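Local coordinates for protein peptidase M28 (Shewanella amazonensis SB2B, PDB 3IIB) that probably works as a zinc-dependent carboxypeptidase or dipeptidase of family M28, cleaving short peptides at a two-zinc centre, at residues V274-T278 and R296-Y300; L321-I326 and S433-R438; A327-D331 and G374-L380; A345-H349 and A366-K370. All blocks are in the same frame, centred on the assembly; numbering follows the deposited sequence. Where two conformers were deposited one is given.

Contact 1 of 4, residues V274-T278 and R296-Y300; sequences VAIVT and RVVLY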
loop_
_atom_site.group_PDB
_atom_site.type_symbol
_atom_site.label_atom_id
_atom_site.label_comp_id
_atom_site.label_asym_id
_atom_site.label_seq_id
_atom_site.Cartn_x
_atom_site.Cartn_y
_atom_site.Cartn_z
ATOM N N VAL A 274 10.776 -20.666 1.381
ATOM C CA VAL A 274 10.833 -21.711 2.421
ATOM C C VAL A 274 9.743 -22.801 2.193
ATOM O O VAL A 274 10.017 -24.022 2.277
ATOM C CB VAL A 274 10.687 -21.087 3.825
ATOM C CG1 VAL A 274 10.546 -22.174 4.890
ATOM C CG2 VAL A 274 11.893 -20.161 4.120
ATOM N N ALA A 275 8.526 -22.343 1.912
ATOM C CA ALA A 275 7.387 -23.237 1.717
ATOM C C ALA A 275 7.547 -24.039 0.471
ATOM O O ALA A 275 7.179 -25.222 0.446
ATOM C CB ALA A 275 6.082 -22.448 1.658
ATOM N N ILE A 276 8.078 -23.410 -0.578
ATOM C CA ILE A 276 8.204 -24.090 -1.871
ATOM C C ILE A 276 9.144 -25.266 -1.732
ATOM O O ILE A 276 8.789 -26.407 -2.084
ATOM C CB ILE A 276 8.675 -23.107 -2.956
ATOM C CG1 ILE A 276 7.514 -22.204 -3.362
ATOM C CG2 ILE A 276 9.243 -23.857 -4.186
ATOM C CD1 ILE A 276 7.951 -20.864 -4.019
ATOM N N VAL A 277 10.359 -25.009 -1.217
ATOM C CA VAL A 277 11.363 -26.103 -1.136
ATOM C C VAL A 277 11.007 -27.148 -0.073
ATOM O O VAL A 277 11.173 -28.372 -0.315
ATOM C CB VAL A 277 12.822 -25.609 -1.007
ATOM C CG1 VAL A 277 13.190 -24.689 -2.217
ATOM C CG2 VAL A 277 13.104 -24.910 0.347
ATOM N N THR A 278 10.425 -26.720 1.045
ATOM C CA THR A 278 10.002 -27.675 2.115
ATOM C C THR A 278 8.855 -28.566 1.646
ATOM O O THR A 278 8.904 -29.786 1.812
ATOM C CB THR A 278 9.629 -26.964 3.403
ATOM O OG1 THR A 278 10.738 -26.164 3.826
ATOM C CG2 THR A 278 9.299 -27.975 4.523
ATOM N N ARG A 296 18.680 -32.431 0.135
ATOM C CA ARG A 296 18.922 -31.608 1.303
ATOM C C ARG A 296 18.215 -30.250 1.131
ATOM O O ARG A 296 18.505 -29.500 0.178
ATOM C CB ARG A 296 20.433 -31.429 1.515
ATOM C CG ARG A 296 20.750 -30.568 2.750
ATOM C CD ARG A 296 22.231 -30.410 3.000
ATOM N NE ARG A 296 22.818 -31.681 3.421
ATOM C CZ ARG A 296 24.123 -31.958 3.415
ATOM N NH1 ARG A 296 25.026 -31.061 2.981
ATOM N NH2 ARG A 296 24.534 -33.135 3.848
ATOM N N VAL A 297 17.272 -29.960 2.047
ATOM C CA VAL A 297 16.621 -28.665 2.126
ATOM C C VAL A 297 17.486 -27.794 3.016
ATOM O O VAL A 297 17.775 -28.171 4.140
ATOM C CB VAL A 297 15.189 -28.756 2.691
ATOM C CG1 VAL A 297 14.592 -27.357 2.959
ATOM C CG2 VAL A 297 14.266 -29.517 1.715
ATOM N N VAL A 298 17.931 -26.647 2.510
ATOM C CA VAL A 298 18.702 -25.733 3.341
ATOM C C VAL A 298 17.946 -24.424 3.440
ATOM O O VAL A 298 17.648 -23.796 2.407
ATOM C CB VAL A 298 20.149 -25.470 2.818
ATOM C CG1 VAL A 298 20.883 -24.568 3.775
ATOM C CG2 VAL A 298 20.852 -26.772 2.604
ATOM N N LEU A 299 17.640 -24.024 4.677
ATOM C CA LEU A 299 16.958 -22.787 4.938
ATOM C C LEU A 299 17.994 -21.849 5.527
ATOM O O LEU A 299 18.384 -21.985 6.687
ATOM C CB LEU A 299 15.751 -22.989 5.860
ATOM C CG LEU A 299 14.746 -24.054 5.463
ATOM C CD1 LEU A 299 13.558 -24.127 6.455
ATOM C CD2 LEU A 299 14.233 -23.723 4.058
ATOM N N TYR A 300 18.509 -20.971 4.678
ATOM C CA TYR A 300 19.694 -20.207 5.015
ATOM C C TYR A 300 19.386 -19.051 5.925
ATOM O O TYR A 300 18.358 -18.389 5.802
ATOM C CB TYR A 300 20.398 -19.653 3.744
ATOM C CG TYR A 300 21.060 -20.681 2.845
ATOM C CD1 TYR A 300 22.327 -21.114 3.114
ATOM C CD2 TYR A 300 20.430 -21.178 1.716
ATOM C CE1 TYR A 300 22.984 -22.032 2.283
ATOM C CE2 TYR A 300 21.057 -22.112 0.900
ATOM C CZ TYR A 300 22.337 -22.507 1.172
ATOM O OH TYR A 300 22.978 -23.393 0.337
#
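Leu299 reaches from strand 293-300 onto helix 267-285 and rests its two methyls against valines one helical turn apart. Its CD1 meets Val274 CG1 at 3.9 Å, the two side chains crossing at about a right angle. Its CD2 runs past Val277 in the opposite sense, 4.1 Å from Val277 CG2. That same Val277 methyl is shared with Val297, whose CG1 lies 3.9 Å away. With CG1 of Val277 anti to the carbonyl carbon (chi1 -58°), its CG2 is left between the backbone N and the carbonyl carbon, facing the strand. The two segments run nearly antiparallel, at 166° with axes 9.0 Å apart, and Val274 lies nearest Leu299 and Thr278 nearest Val297.

Thr278 is the polar residue in this layer, and its hydroxyl is spent inside the helix. OG1 donates to Val274 O over 2.7 Å, while Thr278 N bonds the same oxygen from the other face of the carbonyl plane. OG1 also lies 4.1 Å from Val297 CG1. A valine in its place would keep the bulk but would probably leave Val274 O with the backbone N-H as its sole donor from this residue.

Strand 247-257, helix 267-285 and strand 293-300 form a beta-alpha-beta unit of the M28 domain. Helix 42-57 packs on Leu299 and Thr278, and the side chain of Val274 is about 6 Å from that of zinc ligand His257. With branched aliphatic groups doing the touching and the one hydroxyl bonded within its helix, helix and strand are held together here by shape and burial rather than by directional bonds.

Contact 2 of 4, residues L321-I326 and S433-R438; sequences LEKHYI and SKVELR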
loop_
_atom_site.group_PDB
_atom_site.type_symbol
_atom_site.label_atom_id
_atom_site.label_comp_id
_atom_site.label_asym_id
_atom_site.label_seq_id
_atom_site.Cartn_x
_atom_site.Cartn_y
_atom_site.Cartn_z
ATOM N N LEU A 321 31.575 -30.472 -0.919
ATOM C CA LEU A 321 31.052 -29.814 -2.145
ATOM C C LEU A 321 31.218 -30.656 -3.395
ATOM O O LEU A 321 30.430 -30.573 -4.339
ATOM C CB LEU A 321 31.733 -28.460 -2.369
ATOM C CG LEU A 321 31.354 -27.391 -1.319
ATOM C CD1 LEU A 321 31.925 -26.021 -1.664
ATOM C CD2 LEU A 321 29.848 -27.268 -1.067
ATOM N N GLU A 322 32.287 -31.444 -3.439
ATOM C CA GLU A 322 32.496 -32.282 -4.595
ATOM C C GLU A 322 31.348 -33.261 -4.765
ATOM O O GLU A 322 31.035 -33.650 -5.886
ATOM C CB GLU A 322 33.808 -33.052 -4.442
ATOM C CG GLU A 322 34.288 -33.685 -5.694
ATOM C CD GLU A 322 35.771 -34.014 -5.588
ATOM O OE1 GLU A 322 36.092 -35.110 -5.065
ATOM O OE2 GLU A 322 36.594 -33.206 -6.078
ATOM N N LYS A 323 30.737 -33.666 -3.657
ATOM C CA LYS A 323 29.577 -34.557 -3.683
ATOM C C LYS A 323 28.214 -33.847 -3.806
ATOM O O LYS A 323 27.183 -34.498 -3.784
ATOM C CB LYS A 323 29.602 -35.462 -2.449
ATOM C CG LYS A 323 30.640 -36.594 -2.533
ATOM C CD LYS A 323 30.208 -37.663 -3.534
ATOM C CE LYS A 323 31.180 -38.835 -3.569
ATOM N NZ LYS A 323 30.683 -39.957 -4.416
ATOM N N HIS A 324 28.196 -32.516 -3.909
ATOM C CA HIS A 324 26.975 -31.768 -4.212
ATOM C C HIS A 324 26.706 -31.908 -5.693
ATOM O O HIS A 324 27.488 -31.450 -6.517
ATOM C CB HIS A 324 27.087 -30.299 -3.836
ATOM C CG HIS A 324 26.886 -30.054 -2.387
ATOM N ND1 HIS A 324 27.657 -30.673 -1.423
ATOM C CD2 HIS A 324 25.965 -29.316 -1.723
ATOM C CE1 HIS A 324 27.237 -30.295 -0.232
ATOM N NE2 HIS A 324 26.202 -29.486 -0.382
ATOM N N TYR A 325 25.663 -32.621 -6.042
ATOM C CA TYR A 325 25.375 -32.883 -7.443
ATOM C C TYR A 325 24.935 -31.587 -8.145
ATOM O O TYR A 325 25.451 -31.238 -9.206
ATOM C CB TYR A 325 24.313 -33.968 -7.526
ATOM C CG TYR A 325 23.967 -34.382 -8.939
ATOM C CD1 TYR A 325 24.913 -34.985 -9.772
ATOM C CD2 TYR A 325 22.684 -34.209 -9.421
ATOM C CE1 TYR A 325 24.570 -35.368 -11.077
ATOM C CE2 TYR A 325 22.349 -34.568 -10.742
ATOM C CZ TYR A 325 23.279 -35.164 -11.518
ATOM O OH TYR A 325 22.907 -35.495 -12.804
ATOM N N ILE A 326 23.967 -30.894 -7.544
ATOM C CA ILE A 326 23.442 -29.639 -8.067
ATOM C C ILE A 326 22.787 -28.923 -6.931
ATOM O O ILE A 326 22.306 -29.563 -5.984
ATOM C CB ILE A 326 22.459 -29.871 -9.225
ATOM C CG1 ILE A 326 22.168 -28.552 -9.964
ATOM C CG2 ILE A 326 21.165 -30.510 -8.713
ATOM C CD1 ILE A 326 21.732 -28.756 -11.448
ATOM N N SER A 433 19.058 -38.600 -11.567
ATOM C CA SER A 433 19.676 -38.442 -12.880
ATOM C C SER A 433 21.006 -39.148 -12.969
ATOM O O SER A 433 21.775 -39.183 -12.011
ATOM C CB SER A 433 19.919 -36.974 -13.175
ATOM O OG SER A 433 20.433 -36.775 -14.501
ATOM N N LYS A 434 21.267 -39.714 -14.132
ATOM C CA LYS A 434 22.597 -40.263 -14.424
ATOM C C LYS A 434 23.554 -39.341 -15.161
ATOM O O LYS A 434 24.662 -39.770 -15.490
ATOM C CB LYS A 434 22.413 -41.557 -15.228
ATOM C CG LYS A 434 21.576 -42.587 -14.518
ATOM C CD LYS A 434 22.200 -42.992 -13.221
ATOM N N VAL A 435 23.129 -38.109 -15.455
ATOM C CA VAL A 435 23.944 -37.181 -16.212
ATOM C C VAL A 435 25.130 -36.725 -15.371
ATOM O O VAL A 435 24.983 -36.330 -14.209
ATOM C CB VAL A 435 23.114 -35.946 -16.694
ATOM C CG1 VAL A 435 23.959 -35.034 -17.599
ATOM C CG2 VAL A 435 21.810 -36.441 -17.421
ATOM N N GLU A 436 26.296 -36.703 -16.007
ATOM C CA GLU A 436 27.477 -36.126 -15.397
ATOM C C GLU A 436 27.437 -34.628 -15.581
ATOM O O GLU A 436 27.482 -34.147 -16.698
ATOM C CB GLU A 436 28.764 -36.745 -15.984
ATOM C CG GLU A 436 30.008 -36.069 -15.480
ATOM C CD GLU A 436 30.103 -36.140 -13.968
ATOM O OE1 GLU A 436 30.172 -37.265 -13.449
ATOM O OE2 GLU A 436 30.108 -35.066 -13.322
ATOM N N LEU A 437 27.373 -33.883 -14.483
ATOM C CA LEU A 437 27.206 -32.433 -14.548
ATOM C C LEU A 437 28.514 -31.616 -14.511
ATOM O O LEU A 437 28.505 -30.404 -14.741
ATOM C CB LEU A 437 26.250 -31.948 -13.447
ATOM C CG LEU A 437 24.839 -32.549 -13.394
ATOM C CD1 LEU A 437 24.067 -31.794 -12.285
ATOM C CD2 LEU A 437 24.144 -32.453 -14.790
ATOM N N ARG A 438 29.624 -32.283 -14.258
ATOM C CA ARG A 438 30.897 -31.631 -14.084
ATOM C C ARG A 438 31.846 -32.085 -15.225
ATOM O O ARG A 438 31.636 -33.139 -15.859
ATOM C CB ARG A 438 31.453 -32.003 -12.709
ATOM C CG ARG A 438 30.640 -31.494 -11.551
ATOM C CD ARG A 438 31.264 -31.911 -10.280
ATOM N NE ARG A 438 30.464 -31.478 -9.132
ATOM C CZ ARG A 438 30.953 -30.879 -8.052
ATOM N NH1 ARG A 438 32.251 -30.670 -7.940
ATOM N NH2 ARG A 438 30.146 -30.475 -7.091
HETATM O O HOH W 1 27.929 -32.635 -9.720
#
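A single guanidinium nitrogen, Arg438 NH2, sits between two backbone carbonyls, one from the turn before strand 324-329 and one from the strand's first residue. It donates to His324 O over 2.9 Å, at 150° and in that carbonyl's plane; the bond to Leu321 O, 2.8 Å long but bent to 130°, is weak. Glu322 O lies over the centre of the guanidinium face, so the positive charge meets three carbonyl oxygens of 321-324. The side chain gets there by running extended from CG to NE, and NE itself donates to a water at 2.8 Å; this water also lies within hydrogen-bonding distance of Tyr325 O.

The contact ties the tail that follows helix 413-432, the last helix of the chain, to the start of strand 324-329, which pairs in parallel with strand 247-257 in the central sheet of the alpha/beta domain.

Tyr325 has its CG anti to the backbone N (chi1 -177°), which swings the ring round to the tail although the CB starts out away from it. Tyr325 OH donates to a lone pair of Val435 O at 2.6 Å, the carbonyl oxygen lying at the ring edge. Leu437 CD1 covers one face in a CH-pi contact, 3.6 Å from the Tyr325 ring centroid, and the same methyl reaches Ile326 CD1 at 3.9 Å. Arg293 adds a cation-pi contact with the tyrosine. Ser433 OG accepts from Val435 N at 3.2 Å, an ST turn that shapes the tail just where it presents the Val435 carbonyl to the tyrosine.

Contact 3 of 4, residues A327-D331 and G374-L380; sequences AAESD and GPDVSML. With ZN (zinc ion), chain C.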
loop_
_atom_site.group_PDB
_atom_site.type_symbol
_atom_site.label_atom_id
_atom_site.label_comp_id
_atom_site.label_asym_id
_atom_site.label_seq_id
_atom_site.Cartn_x
_atom_site.Cartn_y
_atom_site.Cartn_z
ATOM N N ALA A 327 22.780 -27.601 -7.007
ATOM C CA ALA A 327 22.122 -26.755 -6.026
ATOM C C ALA A 327 21.201 -25.731 -6.694
ATOM O O ALA A 327 21.530 -25.257 -7.765
ATOM C CB ALA A 327 23.178 -25.998 -5.193
ATOM N N ALA A 328 20.079 -25.383 -6.044
ATOM C CA ALA A 328 19.127 -24.367 -6.533
ATOM C C ALA A 328 18.431 -23.732 -5.357
ATOM O O ALA A 328 18.323 -24.349 -4.292
ATOM C CB ALA A 328 18.079 -24.941 -7.514
ATOM N N GLU A 329 18.008 -22.491 -5.535
ATOM C CA GLU A 329 17.335 -21.739 -4.474
ATOM C C GLU A 329 16.125 -20.977 -5.002
ATOM O O GLU A 329 16.207 -20.324 -6.043
ATOM C CB GLU A 329 18.273 -20.759 -3.811
ATOM C CG GLU A 329 17.566 -19.899 -2.787
ATOM C CD GLU A 329 18.487 -19.010 -1.956
ATOM O OE1 GLU A 329 19.329 -18.321 -2.565
ATOM O OE2 GLU A 329 18.357 -19.012 -0.690
ATOM N N SER A 330 15.029 -21.053 -4.254
ATOM C CA SER A 330 13.815 -20.265 -4.515
ATOM C C SER A 330 13.896 -18.986 -3.658
ATOM O O SER A 330 13.780 -19.043 -2.422
ATOM C CB SER A 330 12.584 -21.043 -4.138
ATOM O OG SER A 330 11.361 -20.358 -4.483
ATOM N N ASP A 331 14.076 -17.851 -4.314
ATOM C CA ASP A 331 14.097 -16.538 -3.619
ATOM C C ASP A 331 13.727 -15.429 -4.612
ATOM O O ASP A 331 14.450 -14.459 -4.774
ATOM C CB ASP A 331 15.453 -16.240 -3.014
ATOM C CG ASP A 331 15.439 -14.971 -2.196
ATOM O OD1 ASP A 331 14.380 -14.676 -1.629
ATOM O OD2 ASP A 331 16.467 -14.303 -2.080
ATOM N N GLY A 374 20.504 -18.903 -7.431
ATOM C CA GLY A 374 19.974 -17.943 -6.470
ATOM C C GLY A 374 21.022 -17.471 -5.486
ATOM O O GLY A 374 22.123 -17.996 -5.413
ATOM N N PRO A 375 20.676 -16.445 -4.732
ATOM C CA PRO A 375 21.670 -15.745 -3.950
ATOM C C PRO A 375 22.529 -16.627 -3.056
ATOM O O PRO A 375 23.759 -16.551 -3.111
ATOM C CB PRO A 375 20.830 -14.783 -3.104
ATOM C CG PRO A 375 19.583 -14.640 -3.791
ATOM C CD PRO A 375 19.361 -15.796 -4.676
ATOM N N ASP A 376 21.900 -17.467 -2.242
ATOM C CA ASP A 376 22.651 -18.283 -1.288
ATOM C C ASP A 376 23.485 -19.425 -1.887
ATOM O O ASP A 376 24.335 -19.993 -1.190
ATOM C CB ASP A 376 21.692 -18.850 -0.265
ATOM C CG ASP A 376 21.054 -17.763 0.573
ATOM O OD1 ASP A 376 21.831 -16.974 1.134
ATOM O OD2 ASP A 376 19.795 -17.683 0.634
ATOM N N VAL A 377 23.219 -19.777 -3.143
ATOM C CA VAL A 377 24.031 -20.778 -3.836
ATOM C C VAL A 377 24.916 -20.176 -4.931
ATOM O O VAL A 377 25.615 -20.898 -5.658
ATOM C CB VAL A 377 23.146 -21.923 -4.420
ATOM C CG1 VAL A 377 22.355 -22.553 -3.302
ATOM C CG2 VAL A 377 22.237 -21.404 -5.546
ATOM N N SER A 378 24.920 -18.844 -5.017
ATOM C CA SER A 378 25.559 -18.160 -6.141
ATOM C C SER A 378 27.081 -18.240 -6.049
ATOM O O SER A 378 27.754 -17.968 -7.039
ATOM C CB SER A 378 25.113 -16.698 -6.229
ATOM O OG SER A 378 25.525 -15.948 -5.091
HETATM N N MSE A 379 27.616 -18.625 -4.872
HETATM C CA MSE A 379 29.073 -18.736 -4.699
HETATM C C MSE A 379 29.571 -20.134 -5.028
HETATM O O MSE A 379 30.770 -20.417 -5.060
HETATM C CB MSE A 379 29.502 -18.281 -3.289
HETATM C CG MSE A 379 29.231 -19.248 -2.187
HETATM SE SE MSE A 379 27.367 -19.492 -1.827
HETATM C CE MSE A 379 26.926 -17.705 -1.284
ATOM N N LEU A 380 28.644 -21.042 -5.292
ATOM C CA LEU A 380 28.993 -22.428 -5.391
ATOM C C LEU A 380 29.583 -22.849 -6.749
ATOM O O LEU A 380 30.471 -23.689 -6.781
ATOM C CB LEU A 380 27.806 -23.336 -4.971
ATOM C CG LEU A 380 27.223 -23.137 -3.560
ATOM C CD1 LEU A 380 26.115 -24.168 -3.337
ATOM C CD2 LEU A 380 28.321 -23.241 -2.477
HETATM ZN ZN ZN C . 15.199 -12.917 -0.709
HETATM O O HOH W 2 18.815 -21.143 -7.877
HETATM O O HOH W 3 14.931 -11.788 -2.787
HETATM O O HOH W 4 16.334 -11.429 -0.173
#
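Glu329 has more surface buried here than any other residue: its extended chain, CG anti to the backbone N (chi1 176°), carries the carboxylate from the strand into the turn of 374-377. There OE1 accepts from Asp376 N at 2.7 Å, on its syn side and 23° out of the carboxylate plane. The turn comes so close that a CB on Gly374 would run into Glu329 CB. A water accepts from both Glu329 N and Gly374 N. Asp376 brings its own carboxylate against that of Glu329, at a modelled separation too short to interpret.

Strand 324-329 belongs to the central sheet of the M28 domain, and its C-terminal end delivers Asp331 to the metal. Asp331 OD1 and OD2 bind zinc at 2.1 and 2.3 Å, with His257, Asp269 and two waters completing the site. Pro375 lies between the carboxylates, its CG 3.6 Å from Asp331 OD2 and its CD beside Glu329 OE1. A glycine there would remove this ring, probably opening a gap beside the zinc ligand and letting the turn flex.

At the other end Val377 and Ala327 meet apolarly, Val377 CG1 lying 4.0 Å from Ala327 CB, while Leu380 CD1 touches the same alanine methyl at 3.9 Å.

Contact 4 of 4, residues A345-H349 and A366-K370; sequences ADTAH and AGNNK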
loop_
_atom_site.group_PDB
_atom_site.type_symbol
_atom_site.label_atom_id
_atom_site.label_comp_id
_atom_site.label_asym_id
_atom_site.label_seq_id
_atom_site.Cartn_x
_atom_site.Cartn_y
_atom_site.Cartn_z
ATOM N N ALA A 345 28.090 -28.844 -16.955
ATOM C CA ALA A 345 28.989 -29.168 -18.036
ATOM C C ALA A 345 28.335 -28.937 -19.401
ATOM O O ALA A 345 27.131 -29.181 -19.594
ATOM C CB ALA A 345 29.472 -30.642 -17.904
ATOM N N ASP A 346 29.148 -28.519 -20.365
ATOM C CA ASP A 346 28.668 -28.350 -21.712
ATOM C C ASP A 346 27.956 -29.632 -22.194
ATOM O O ASP A 346 26.897 -29.548 -22.834
ATOM C CB ASP A 346 29.802 -27.980 -22.671
ATOM C CG ASP A 346 30.285 -26.531 -22.486
ATOM O OD1 ASP A 346 29.485 -25.690 -21.998
ATOM O OD2 ASP A 346 31.457 -26.271 -22.841
ATOM N N THR A 347 28.524 -30.802 -21.872
ATOM C CA THR A 347 27.980 -32.080 -22.340
ATOM C C THR A 347 26.725 -32.527 -21.561
ATOM O O THR A 347 26.064 -33.474 -21.961
ATOM C CB THR A 347 29.010 -33.218 -22.274
ATOM O OG1 THR A 347 29.471 -33.366 -20.919
ATOM C CG2 THR A 347 30.183 -32.958 -23.226
ATOM N N ALA A 348 26.432 -31.874 -20.440
ATOM C CA ALA A 348 25.221 -32.108 -19.661
ATOM C C ALA A 348 24.045 -31.213 -20.062
ATOM O O ALA A 348 22.934 -31.495 -19.671
ATOM C CB ALA A 348 25.512 -31.877 -18.190
ATOM N N HIS A 349 24.275 -30.118 -20.789
ATOM C CA HIS A 349 23.230 -29.106 -20.982
ATOM C C HIS A 349 22.003 -29.664 -21.701
ATOM O O HIS A 349 20.893 -29.535 -21.205
ATOM C CB HIS A 349 23.770 -27.918 -21.750
ATOM C CG HIS A 349 22.812 -26.773 -21.872
ATOM N ND1 HIS A 349 22.832 -25.914 -22.948
ATOM C CD2 HIS A 349 21.855 -26.303 -21.034
ATOM C CE1 HIS A 349 21.915 -24.980 -22.780
ATOM N NE2 HIS A 349 21.305 -25.195 -21.628
ATOM N N ALA A 366 12.744 -24.548 -21.747
ATOM C CA ALA A 366 14.180 -24.824 -21.792
ATOM C C ALA A 366 14.970 -23.528 -21.633
ATOM O O ALA A 366 14.582 -22.458 -22.137
ATOM C CB ALA A 366 14.563 -25.551 -23.084
ATOM N N GLY A 367 16.089 -23.636 -20.947
ATOM C CA GLY A 367 16.957 -22.503 -20.708
ATOM C C GLY A 367 18.396 -22.661 -21.103
ATOM O O GLY A 367 18.819 -23.648 -21.730
ATOM N N ASN A 368 19.148 -21.640 -20.736
ATOM C CA ASN A 368 20.545 -21.523 -21.110
ATOM C C ASN A 368 21.467 -22.269 -20.148
ATOM O O ASN A 368 20.997 -23.007 -19.270
ATOM C CB ASN A 368 20.951 -20.042 -21.272
ATOM C CG ASN A 368 20.882 -19.260 -19.989
ATOM O OD1 ASN A 368 21.352 -19.679 -18.946
ATOM N ND2 ASN A 368 20.271 -18.080 -20.063
ATOM N N ASN A 369 22.777 -22.112 -20.344
ATOM C CA ASN A 369 23.787 -22.794 -19.492
ATOM C C ASN A 369 24.731 -21.799 -18.839
ATOM O O ASN A 369 25.925 -22.050 -18.685
ATOM C CB ASN A 369 24.567 -23.859 -20.277
ATOM C CG ASN A 369 25.230 -24.880 -19.378
ATOM O OD1 ASN A 369 24.882 -25.011 -18.193
ATOM N ND2 ASN A 369 26.230 -25.594 -19.923
ATOM N N LYS A 370 24.161 -20.657 -18.472
ATOM C CA LYS A 370 24.905 -19.530 -17.849
ATOM C C LYS A 370 24.266 -19.065 -16.542
ATOM O O LYS A 370 24.483 -17.932 -16.112
ATOM C CB LYS A 370 24.989 -18.367 -18.850
HETATM O O HOH W 5 26.931 -25.033 -22.709
#
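Gly367 comes first, turning its carbonyl to the histidine of the facing helix: His349 NE2 donates to Gly367 O over 2.9 Å. The bond is moderately bent, 144° at the hydrogen, and the oxygen lies near the ring plane, at its edge. It fixes the rotation of an imidazole that leaves the helix with CG anti to the backbone N (chi1 -174°).

Asn368 follows, its backbone N held by Asp341 and its side chain folded back on its own loop. Asn368 OD1 accepts from Lys370 N at 3.0 Å, from above the amide plane rather than along a lone pair, and so closes an Asx turn. The turn probably helps to set the next residue over the ring.

Asn369 carries the largest share of this segment's contact. Its CB sits squarely above the imidazole, 3.6 Å from the centroid of the His349 ring and only 2° off the normal, a CH-pi contact. The amide stacks nearly parallel to the ring and slides past it toward the helix start. Its two ends are used differently: OD1 accepts from Val344 N, just before the helix, while ND2 donates to a water at 2.9 Å that in turn donates to Asp346 OD1 at 2.7 Å. The histidine is thus held at an edge and covered over one face by one loop.

Strand 337-343, helix 346-355 and the parallel strand 365-366 form a small beta-alpha-beta unit, and here the loop leaving its second strand is fastened to the first turn of its helix, well away from the zinc ions.

Contacts 1, 2 and 3 are buried, while contact 4 lies at the surface. Contact 1 is almost wholly aliphatic across its helix and strand; contact 3, whose centre is 11 Å away, places carboxylates and a zinc at the end of strand 324-329 in the same sheet, with strand 247-257 between, and Tyr300 of 296-300 packs on Glu329, Asp376 and Val377. Contacts 2 and 3 use successive parts of strand 324-329, its entrance gripped by an arginine and a tyrosine, its exit committed to the metal. Contact 4 is nested within the loop closed by contact 2 and touches it: Leu437 O bonds Ala345 N, and Ala348 packs on Val435 and Leu437, so the C-terminal tail bridges the two.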